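Side-chain contacts in 2-hydroxyisobutyryl-CoA synthetase (Aquincola tertiaricarbonis, PDB 6HDY), which belongs to the ANL superfamily of AMP-binding enzymes, with a large AMP-binding domain followed by a smaller C-terminal domain: residues Pro36-Met41 and His329-Ser334; Arg145-Ala150 and Met281-Asn286. One frame throughout, in Å; residues are numbered along the deposited sequence.

Contact 1 of 2, residues Pro36-Met41 and His329-Ser334; sequences PRRETM and HLERTS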
ATOM      1  N   PRO A  36      13.773  20.428  20.937  1.00 51.66           N
ATOM      2  CA  PRO A  36      15.043  20.634  21.657  1.00 53.13           C
ATOM      3  C   PRO A  36      15.060  20.158  23.114  1.00 56.70           C
ATOM      4  O   PRO A  36      16.013  19.477  23.493  1.00 55.26           O
ATOM      5  CB  PRO A  36      15.281  22.152  21.544  1.00 58.17           C
ATOM      6  CG  PRO A  36      14.547  22.550  20.285  1.00 61.70           C
ATOM      7  CD  PRO A  36      13.345  21.656  20.226  1.00 54.70           C
ATOM      8  N   ARG A  37      14.015  20.487  23.917  1.00 54.44           N
ATOM      9  CA  ARG A  37      13.958  20.099  25.332  1.00 55.02           C
ATOM     10  C   ARG A  37      13.915  18.611  25.530  1.00 56.58           C
ATOM     11  O   ARG A  37      14.870  18.078  26.080  1.00 55.95           O
ATOM     12  CB  ARG A  37      12.820  20.797  26.108  1.00 57.36           C
ATOM     13  CG  ARG A  37      12.775  20.471  27.614  1.00 63.81           C
ATOM     14  CD  ARG A  37      14.008  20.976  28.364  1.00 61.09           C
ATOM     15  NE  ARG A  37      13.986  20.642  29.791  1.00 64.86           N
ATOM     16  CZ  ARG A  37      15.066  20.621  30.571  1.00 81.12           C
ATOM     17  NH1 ARG A  37      14.955  20.323  31.862  1.00 61.47           N
ATOM     18  NH2 ARG A  37      16.267  20.876  30.063  1.00 67.82           N
ATOM     19  N   ARG A  38      12.844  17.929  25.046  1.00 52.80           N
ATOM     20  CA  ARG A  38      12.663  16.476  25.178  1.00 49.15           C
ATOM     21  C   ARG A  38      13.884  15.661  24.724  1.00 49.85           C
ATOM     22  O   ARG A  38      14.267  14.701  25.395  1.00 47.45           O
ATOM     23  CB  ARG A  38      11.401  16.021  24.439  1.00 46.76           C
ATOM     24  CG  ARG A  38      10.100  16.427  25.138  1.00 56.13           C
ATOM     25  CD  ARG A  38       8.850  16.196  24.283  1.00 50.38           C
ATOM     26  NE  ARG A  38       8.557  14.774  24.104  1.00 51.95           N
ATOM     27  CZ  ARG A  38       7.365  14.270  23.800  1.00 59.48           C
ATOM     28  NH1 ARG A  38       6.315  15.067  23.659  1.00 45.64           N
ATOM     29  NH2 ARG A  38       7.217  12.962  23.629  1.00 41.71           N
ATOM     30  N   GLU A  39      14.532  16.108  23.633  1.00 46.20           N
ATOM     31  CA  GLU A  39      15.666  15.456  22.980  1.00 44.61           C
ATOM     32  C   GLU A  39      17.049  15.700  23.614  1.00 51.85           C
ATOM     33  O   GLU A  39      17.900  14.811  23.548  1.00 50.49           O
ATOM     34  CB  GLU A  39      15.700  15.844  21.487  1.00 44.56           C
ATOM     35  CG  GLU A  39      14.463  15.411  20.695  1.00 37.56           C
ATOM     36  CD  GLU A  39      14.450  15.759  19.217  1.00 49.26           C
ATOM     37  OE1 GLU A  39      13.355  15.807  18.611  1.00 35.86           O
ATOM     38  OE2 GLU A  39      15.546  15.959  18.654  1.00 45.54           O
ATOM     39  N   THR A  40      17.290  16.909  24.166  1.00 50.44           N
ATOM     40  CA  THR A  40      18.588  17.273  24.705  1.00 52.15           C
ATOM     41  C   THR A  40      18.597  17.569  26.218  1.00 57.74           C
ATOM     42  O   THR A  40      19.659  17.895  26.712  1.00 58.04           O
ATOM     43  CB  THR A  40      19.231  18.452  23.914  1.00 61.91           C
ATOM     44  OG1 THR A  40      18.590  19.683  24.247  1.00 60.75           O
ATOM     45  CG2 THR A  40      19.225  18.245  22.413  1.00 58.20           C
ATOM     46  N   MET A  41      17.460  17.439  26.951  1.00 54.22           N
ATOM     47  CA  MET A  41      17.403  17.681  28.411  1.00 54.70           C
ATOM     48  C   MET A  41      18.290  16.724  29.230  1.00 59.48           C
ATOM     49  O   MET A  41      18.536  15.617  28.753  1.00 56.13           O
ATOM     50  CB  MET A  41      15.959  17.580  28.923  1.00 56.30           C
ATOM     51  CG  MET A  41      15.378  16.166  28.921  1.00 56.58           C
ATOM     52  SD  MET A  41      13.577  16.209  29.044  1.00 59.62           S
ATOM     53  CE  MET A  41      13.371  16.822  30.719  1.00 59.58           C
ATOM     54  N   HIS A 329       5.038   1.823  25.692  1.00 30.75           N
ATOM     55  CA  HIS A 329       4.425   2.999  25.073  1.00 30.51           C
ATOM     56  C   HIS A 329       4.189   4.083  26.111  1.00 34.92           C
ATOM     57  O   HIS A 329       3.583   3.816  27.161  1.00 33.85           O
ATOM     58  CB  HIS A 329       3.038   2.659  24.432  1.00 30.33           C
ATOM     59  CG  HIS A 329       3.134   1.970  23.103  1.00 30.91           C
ATOM     60  ND1 HIS A 329       2.563   0.725  22.888  1.00 31.79           N
ATOM     61  CD2 HIS A 329       3.706   2.393  21.952  1.00 29.85           C
ATOM     62  CE1 HIS A 329       2.819   0.427  21.625  1.00 29.40           C
ATOM     63  NE2 HIS A 329       3.514   1.397  21.025  1.00 28.68           N
ATOM     64  N   LEU A 330       4.597   5.326  25.797  1.00 33.54           N
ATOM     65  CA  LEU A 330       4.291   6.448  26.712  1.00 35.45           C
ATOM     66  C   LEU A 330       3.205   7.395  26.141  1.00 40.41           C
ATOM     67  O   LEU A 330       2.696   8.259  26.855  1.00 44.47           O
ATOM     68  CB  LEU A 330       5.572   7.236  27.073  1.00 35.63           C
ATOM     69  CG  LEU A 330       6.738   6.455  27.686  1.00 38.09           C
ATOM     70  CD1 LEU A 330       7.895   7.372  27.966  1.00 39.29           C
ATOM     71  CD2 LEU A 330       6.314   5.742  28.949  1.00 37.05           C
ATOM     72  N   GLU A 331       2.836   7.214  24.862  1.00 34.26           N
ATOM     73  CA  GLU A 331       1.905   8.082  24.144  1.00 33.62           C
ATOM     74  C   GLU A 331       0.884   7.315  23.303  1.00 38.60           C
ATOM     75  O   GLU A 331       0.601   7.713  22.164  1.00 39.14           O
ATOM     76  CB  GLU A 331       2.697   9.082  23.271  1.00 33.93           C
ATOM     77  CG  GLU A 331       3.524  10.099  24.053  1.00 38.66           C
ATOM     78  CD  GLU A 331       4.187  11.201  23.250  1.00 44.67           C
ATOM     79  OE1 GLU A 331       4.340  11.050  22.019  1.00 45.80           O
ATOM     80  OE2 GLU A 331       4.548  12.229  23.859  1.00 46.92           O
ATOM     81  N   ARG A 332       0.312   6.219  23.856  1.00 35.28           N
ATOM     82  CA  ARG A 332      -0.703   5.417  23.156  1.00 34.49           C
ATOM     83  C   ARG A 332      -1.858   5.005  24.043  1.00 40.30           C
ATOM     84  O   ARG A 332      -1.651   4.527  25.157  1.00 40.86           O
ATOM     85  CB  ARG A 332      -0.079   4.190  22.450  1.00 33.56           C
ATOM     86  CG  ARG A 332       0.610   4.546  21.135  1.00 31.08           C
ATOM     87  CD  ARG A 332       0.838   3.365  20.228  1.00 28.38           C
ATOM     88  NE  ARG A 332      -0.396   2.672  19.815  1.00 34.28           N
ATOM     89  CZ  ARG A 332      -0.415   1.607  19.022  1.00 34.24           C
ATOM     90  NH1 ARG A 332       0.720   1.108  18.541  1.00 26.09           N
ATOM     91  NH2 ARG A 332      -1.569   1.031  18.702  1.00 29.67           N
ATOM     92  N   THR A 333      -3.086   5.192  23.543  1.00 38.86           N
ATOM     93  CA  THR A 333      -4.310   4.821  24.255  1.00 40.31           C
ATOM     94  C   THR A 333      -4.912   3.517  23.714  1.00 43.40           C
ATOM     95  O   THR A 333      -5.673   2.868  24.421  1.00 42.96           O
ATOM     96  CB  THR A 333      -5.324   5.972  24.206  1.00 50.27           C
ATOM     97  OG1 THR A 333      -5.534   6.347  22.841  1.00 46.22           O
ATOM     98  CG2 THR A 333      -4.891   7.185  25.041  1.00 46.26           C
ATOM     99  N   SER A 334      -4.589   3.135  22.458  1.00 40.24           N
ATOM    100  CA  SER A 334      -5.131   1.920  21.809  1.00 40.09           C
ATOM    101  C   SER A 334      -4.048   0.841  21.773  1.00 42.30           C
ATOM    102  O   SER A 334      -2.919   1.131  21.355  1.00 40.98           O
ATOM    103  CB  SER A 334      -5.637   2.224  20.395  1.00 40.22           C
ATOM    104  OG  SER A 334      -4.567   2.310  19.461  1.00 36.08           O
TER

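Contact 2 of 2, residues Arg145-Ala150 and Met281-Asn286; sequences RAIANA and MSPFMN. With 3HL ((3S)-3-hydroxybutanoic acid), chain B; 8LQ ([[(2~{R},3~{S},4~{R},5~{R})-5-(6-aminopurin-9-yl)-3,4-bis(oxidanyl)oxolan-2-yl]methoxy-oxidanyl-phosphoryl] (3~{S})-3-oxidanylbutanoate), chain C.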
ATOM      1  N   ARG A 145      -2.175   9.690  14.933  1.00 35.73           N
ATOM      2  CA  ARG A 145      -1.611  11.049  15.039  1.00 36.94           C
ATOM      3  C   ARG A 145      -0.355  11.055  15.927  1.00 38.55           C
ATOM      4  O   ARG A 145       0.646  11.647  15.535  1.00 38.29           O
ATOM      5  CB  ARG A 145      -2.653  12.095  15.512  1.00 37.30           C
ATOM      6  CG  ARG A 145      -3.847  12.341  14.547  1.00 43.07           C
ATOM      7  CD  ARG A 145      -3.536  12.241  13.046  1.00 36.94           C
ATOM      8  NE  ARG A 145      -2.445  13.113  12.586  1.00 40.88           N
ATOM      9  CZ  ARG A 145      -1.735  12.898  11.479  1.00 49.49           C
ATOM     10  NH1 ARG A 145      -1.984  11.845  10.721  1.00 40.44           N
ATOM     11  NH2 ARG A 145      -0.778  13.746  11.119  1.00 32.22           N
ATOM     12  N   ALA A 146      -0.381  10.341  17.071  1.00 34.68           N
ATOM     13  CA  ALA A 146       0.793  10.229  17.960  1.00 35.79           C
ATOM     14  C   ALA A 146       1.987   9.574  17.207  1.00 38.60           C
ATOM     15  O   ALA A 146       3.121  10.034  17.335  1.00 38.46           O
ATOM     16  CB  ALA A 146       0.445   9.429  19.214  1.00 36.93           C
ATOM     17  N   ILE A 147       1.709   8.559  16.379  1.00 32.92           N
ATOM     18  CA  ILE A 147       2.717   7.856  15.563  1.00 30.00           C
ATOM     19  C   ILE A 147       3.285   8.783  14.458  1.00 35.98           C
ATOM     20  O   ILE A 147       4.500   8.826  14.266  1.00 35.67           O
ATOM     21  CB  ILE A 147       2.117   6.535  14.958  1.00 29.92           C
ATOM     22  CG1 ILE A 147       1.758   5.526  16.072  1.00 28.91           C
ATOM     23  CG2 ILE A 147       3.088   5.917  13.904  1.00 26.11           C
ATOM     24  CD1 ILE A 147       0.812   4.341  15.670  1.00 28.44           C
ATOM     25  N   ALA A 148       2.399   9.494  13.718  1.00 33.92           N
ATOM     26  CA  ALA A 148       2.805  10.397  12.637  1.00 33.41           C
ATOM     27  C   ALA A 148       3.709  11.530  13.147  1.00 35.83           C
ATOM     28  O   ALA A 148       4.707  11.855  12.501  1.00 35.83           O
ATOM     29  CB  ALA A 148       1.579  10.970  11.938  1.00 34.48           C
ATOM     30  N   ASN A 149       3.384  12.089  14.317  1.00 32.39           N
ATOM     31  CA  ASN A 149       4.158  13.155  14.945  1.00 33.83           C
ATOM     32  C   ASN A 149       5.496  12.670  15.454  1.00 38.95           C
ATOM     33  O   ASN A 149       6.515  13.315  15.174  1.00 40.27           O
ATOM     34  CB  ASN A 149       3.358  13.834  16.036  1.00 36.44           C
ATOM     35  CG  ASN A 149       2.361  14.797  15.484  1.00 48.56           C
ATOM     36  OD1 ASN A 149       2.668  15.962  15.274  1.00 42.55           O
ATOM     37  ND2 ASN A 149       1.157  14.326  15.197  1.00 42.14           N
ATOM     38  N   ALA A 150       5.511  11.518  16.165  1.00 35.46           N
ATOM     39  CA  ALA A 150       6.743  10.882  16.646  1.00 34.15           C
ATOM     40  C   ALA A 150       7.643  10.614  15.467  1.00 36.50           C
ATOM     41  O   ALA A 150       8.813  10.941  15.529  1.00 35.52           O
ATOM     42  CB  ALA A 150       6.423   9.569  17.331  1.00 33.96           C
ATOM     43  N   MET A 281       4.984  -2.104  18.648  1.00 24.83           N
ATOM     44  CA  MET A 281       5.560  -0.895  19.239  1.00 24.75           C
ATOM     45  C   MET A 281       5.513   0.351  18.351  1.00 29.70           C
ATOM     46  O   MET A 281       6.294   1.271  18.605  1.00 29.49           O
ATOM     47  CB  MET A 281       7.003  -1.164  19.717  1.00 26.40           C
ATOM     48  CG  MET A 281       7.070  -2.179  20.804  1.00 29.79           C
ATOM     49  SD  MET A 281       5.926  -1.738  22.124  1.00 37.08           S
ATOM     50  CE  MET A 281       6.220  -2.911  23.088  1.00 35.96           C
ATOM     51  N   SER A 282       4.599   0.421  17.337  1.00 26.82           N
ATOM     52  CA  SER A 282       4.495   1.655  16.539  1.00 25.70           C
ATOM     53  C   SER A 282       4.133   2.767  17.526  1.00 31.77           C
ATOM     54  O   SER A 282       3.289   2.524  18.384  1.00 31.62           O
ATOM     55  CB  SER A 282       3.436   1.554  15.458  1.00 26.99           C
ATOM     56  OG  SER A 282       3.725   0.476  14.587  1.00 39.56           O
ATOM     57  N   PRO A 283       4.790   3.946  17.532  1.00 28.49           N
ATOM     58  CA  PRO A 283       5.850   4.431  16.625  1.00 27.38           C
ATOM     59  C   PRO A 283       7.159   3.631  16.780  1.00 31.18           C
ATOM     60  O   PRO A 283       7.878   3.767  17.769  1.00 30.87           O
ATOM     61  CB  PRO A 283       5.962   5.925  16.998  1.00 30.31           C
ATOM     62  CG  PRO A 283       5.540   5.991  18.445  1.00 34.80           C
ATOM     63  CD  PRO A 283       4.436   4.959  18.550  1.00 30.41           C
ATOM     64  N   PHE A 284       7.425   2.746  15.817  1.00 27.60           N
ATOM     65  CA  PHE A 284       8.551   1.809  15.835  1.00 27.23           C
ATOM     66  C   PHE A 284       9.905   2.498  15.643  1.00 32.94           C
ATOM     67  O   PHE A 284      10.935   1.887  15.933  1.00 32.44           O
ATOM     68  CB  PHE A 284       8.349   0.671  14.806  1.00 27.72           C
ATOM     69  CG  PHE A 284       8.160   1.177  13.392  1.00 28.63           C
ATOM     70  CD1 PHE A 284       9.259   1.541  12.612  1.00 31.07           C
ATOM     71  CD2 PHE A 284       6.883   1.322  12.851  1.00 29.48           C
ATOM     72  CE1 PHE A 284       9.085   2.046  11.330  1.00 31.56           C
ATOM     73  CE2 PHE A 284       6.714   1.797  11.557  1.00 31.51           C
ATOM     74  CZ  PHE A 284       7.817   2.160  10.806  1.00 29.98           C
ATOM     75  N   MET A 285       9.905   3.766  15.158  1.00 29.20           N
ATOM     76  CA  MET A 285      11.132   4.547  14.997  1.00 28.66           C
ATOM     77  C   MET A 285      11.648   5.032  16.380  1.00 34.27           C
ATOM     78  O   MET A 285      12.605   5.785  16.422  1.00 35.78           O
ATOM     79  CB  MET A 285      10.920   5.732  14.012  1.00 29.84           C
ATOM     80  CG  MET A 285      10.729   5.293  12.572  1.00 30.33           C
ATOM     81  SD  MET A 285      10.514   6.633  11.362  1.00 32.34           S
ATOM     82  CE  MET A 285      12.125   7.281  11.325  1.00 31.59           C
ATOM     83  N   ASN A 286      11.052   4.560  17.507  1.00 31.97           N
ATOM     84  CA  ASN A 286      11.475   4.895  18.890  1.00 32.35           C
ATOM     85  C   ASN A 286      12.966   4.527  19.158  1.00 34.38           C
ATOM     86  O   ASN A 286      13.573   4.957  20.137  1.00 34.05           O
ATOM     87  CB  ASN A 286      10.528   4.238  19.915  1.00 29.38           C
ATOM     88  CG  ASN A 286      10.689   2.739  19.995  1.00 36.66           C
ATOM     89  OD1 ASN A 286      10.285   2.013  19.110  1.00 27.32           O
ATOM     90  ND2 ASN A 286      11.331   2.236  21.028  1.00 33.73           N
TER
HETATM   91  CA  3HL B 501       9.052  -3.658  11.987  0.50 32.78           C
HETATM   92  CB  3HL B 501       7.581  -3.260  12.243  0.50 30.99           C
HETATM   93  OG1 3HL B 501       7.416  -1.886  12.579  0.50 33.96           O
HETATM   94  CG2 3HL B 501       6.719  -3.513  11.043  0.50 26.64           C
HETATM   95  C   3HL B 501       9.917  -2.429  12.122  0.50 31.86           C
HETATM   96  OA  3HL B 501       9.801  -1.526  11.306  0.50 33.11           O
HETATM   97  OB  3HL B 501      10.631  -2.341  13.274  0.50 31.99           O
HETATM   98  N9  8LQ C 502      13.881  -5.746  13.367  1.00 38.02           N
HETATM   99  C8  8LQ C 502      13.102  -4.700  13.046  1.00 39.25           C
HETATM  100  N7  8LQ C 502      13.874  -3.634  12.863  1.00 39.26           N
HETATM  101  C5  8LQ C 502      15.144  -4.007  13.095  1.00 39.51           C
HETATM  102  C6  8LQ C 502      16.330  -3.366  13.008  1.00 36.41           C
HETATM  103  N6  8LQ C 502      16.329  -2.081  12.690  1.00 30.16           N
HETATM  104  N1  8LQ C 502      17.495  -3.988  13.272  1.00 38.77           N
HETATM  105  C2  8LQ C 502      17.512  -5.344  13.609  1.00 35.87           C
HETATM  106  N3  8LQ C 502      16.291  -6.001  13.620  1.00 36.00           N
HETATM  107  C4  8LQ C 502      15.141  -5.321  13.399  1.00 38.60           C
HETATM  108  CAA 8LQ C 502       7.384  -2.318  11.651  0.50 17.86           C
HETATM  109  CAZ 8LQ C 502       8.924  -2.131  11.656  0.50 21.54           C
HETATM  110  OAE 8LQ C 502       9.429  -2.286  10.333  0.50 17.92           O
HETATM  111  CAL 8LQ C 502       9.638  -3.142  12.574  0.50 28.86           C
HETATM  112  CAS 8LQ C 502       9.268  -4.581  12.192  0.50 38.33           C
HETATM  113  OAC 8LQ C 502       9.799  -5.114  11.221  0.50 40.65           O
HETATM  114  OAQ 8LQ C 502       8.267  -5.156  12.952  1.00 43.29           O
HETATM  115  PBC 8LQ C 502       7.936  -6.720  12.917  1.00 41.42           P
HETATM  116  OAH 8LQ C 502       7.429  -6.987  11.436  1.00 41.96           O
HETATM  117  OAD 8LQ C 502       6.959  -7.135  13.940  1.00 50.88           O
HETATM  118  O5' 8LQ C 502       9.327  -7.419  13.186  1.00 37.90           O
HETATM  119  C5' 8LQ C 502      10.033  -7.010  14.355  1.00 34.53           C
HETATM  120  C4' 8LQ C 502      11.346  -7.747  14.434  1.00 32.16           C
HETATM  121  O4' 8LQ C 502      12.136  -7.449  13.252  1.00 31.98           O
HETATM  122  C3' 8LQ C 502      12.094  -7.178  15.563  1.00 32.79           C
HETATM  123  O3' 8LQ C 502      11.717  -7.840  16.803  1.00 32.30           O
HETATM  124  C2' 8LQ C 502      13.532  -7.488  15.142  1.00 34.30           C
HETATM  125  O2' 8LQ C 502      13.853  -8.925  15.319  1.00 35.31           O
HETATM  126  C1' 8LQ C 502      13.479  -7.160  13.668  1.00 31.59           C

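Contact 1 of 2, residues Pro36-Met41 and His329-Ser334
Arg38 and Glu331 approach from opposite directions, the guanidinium edge meeting one carboxylate oxygen; the nearest CA atoms, those of Arg38 and Leu330, are 13.2 Å apart. Two long side chains cover this gap, Arg38 the larger share. Arg38 leaves helix 36-40 bent at its third torsion (chi3 70°), while Glu331 runs extended beyond CG from the loop that follows strand 322-329. The tight part is a single salt bridge, with Arg38 NH2 2.8 Å from Glu331 OE2. A weak second hydrogen bond from Arg38 NH1 converges on the same oxygen, OE2 of Glu331, at 3.3 Å. This is not the side-by-side pairing in which two nitrogens face two oxygens: the guanidinium and carboxylate planes stand 89° apart, and NH2 meets OE2 from above the carboxylate plane. The other carboxylate oxygen, OE1, is hydrogen-bonded to Tyr21 OH, and Arg38 NE forms a salt bridge with Asp302.

Around this point the contact is loose. The two segments bury only 71 Å² between them, and Arg37 and Thr40 lie on the partly exposed side of the helix, where Thr40 OG1 turns back to Pro36 O at 2.7 Å. Both charged partners are nevertheless buried, and with Arg38 shared between two acids, its positive charge would be expected to favour ionised carboxylates at both Glu331 and Asp302.

Contact 2 of 2, residues Arg145-Ala150 and Met281-Asn286
Ile147 and Pro283 form the centre of a contact made by carbon packing, with no hydrogen bond joining the two segments. With chi1 at -65°, Ile147 CG1 lies beside its backbone N and rests against Pro283 CD, 3.7 Å away. The extended second torsion (chi2 164°) then carries CD1 of Ile147 on to Ser282 CB, at 3.8 Å. One turn along the helix, the methyl CB of Ala150 touches Pro283 CB at 3.7 Å. The peptide bond before Pro283 is cis, so the chain bends sharply just where the ring is presented to helix 141-157.

That helix packs here against the loop between strands 271-274 and 287-288, within the large AMP-binding domain of the ANL fold, and the residue after the proline belongs to the ligand pocket. Phe284 CB points away from the helix, and one face of its ring lies against the ligand site: CD1 of Phe284 lies 3.4 Å from OA of (3S)-3-hydroxybutanoic acid, whose modelled position overlaps the larger ligand, so the two cannot be present together.

Further out, Ser282 OG lies in the plane of the Phe284 ring, at its edge, and is hydrogen-bonded to Ala279 O. His151, from the same helix, meets Phe284 edge-to-face and accepts a hydrogen bond from Met285 N at its NE2. Asn149 ND2 reaches back to Arg145 O in an almost straight bond of 2.7 Å (174°).

Both contacts are buried, yet contact 2 lies nearer the middle of the chain, its centre about 13 Å from the chain centre against about 19 Å for contact 1. They share no helix or strand, but their segments touch. His329 NE2, at the end of strand 322-329, and Arg332 NH1, in the loop after it, each come to 2.9 Å from Ser282 O, probably as hydrogen bonds, while Glu331 O packs on the methyl of Ala146, on helix 141-157. Their chemistry contrasts: 36-41 reaches 329-334 through one pair of charged ends, whereas 145-150 and 281-286 press apolar surfaces together beside the ligand pocket. Two contact centres only 10 Å apart thus illustrate distant bridging and close packing.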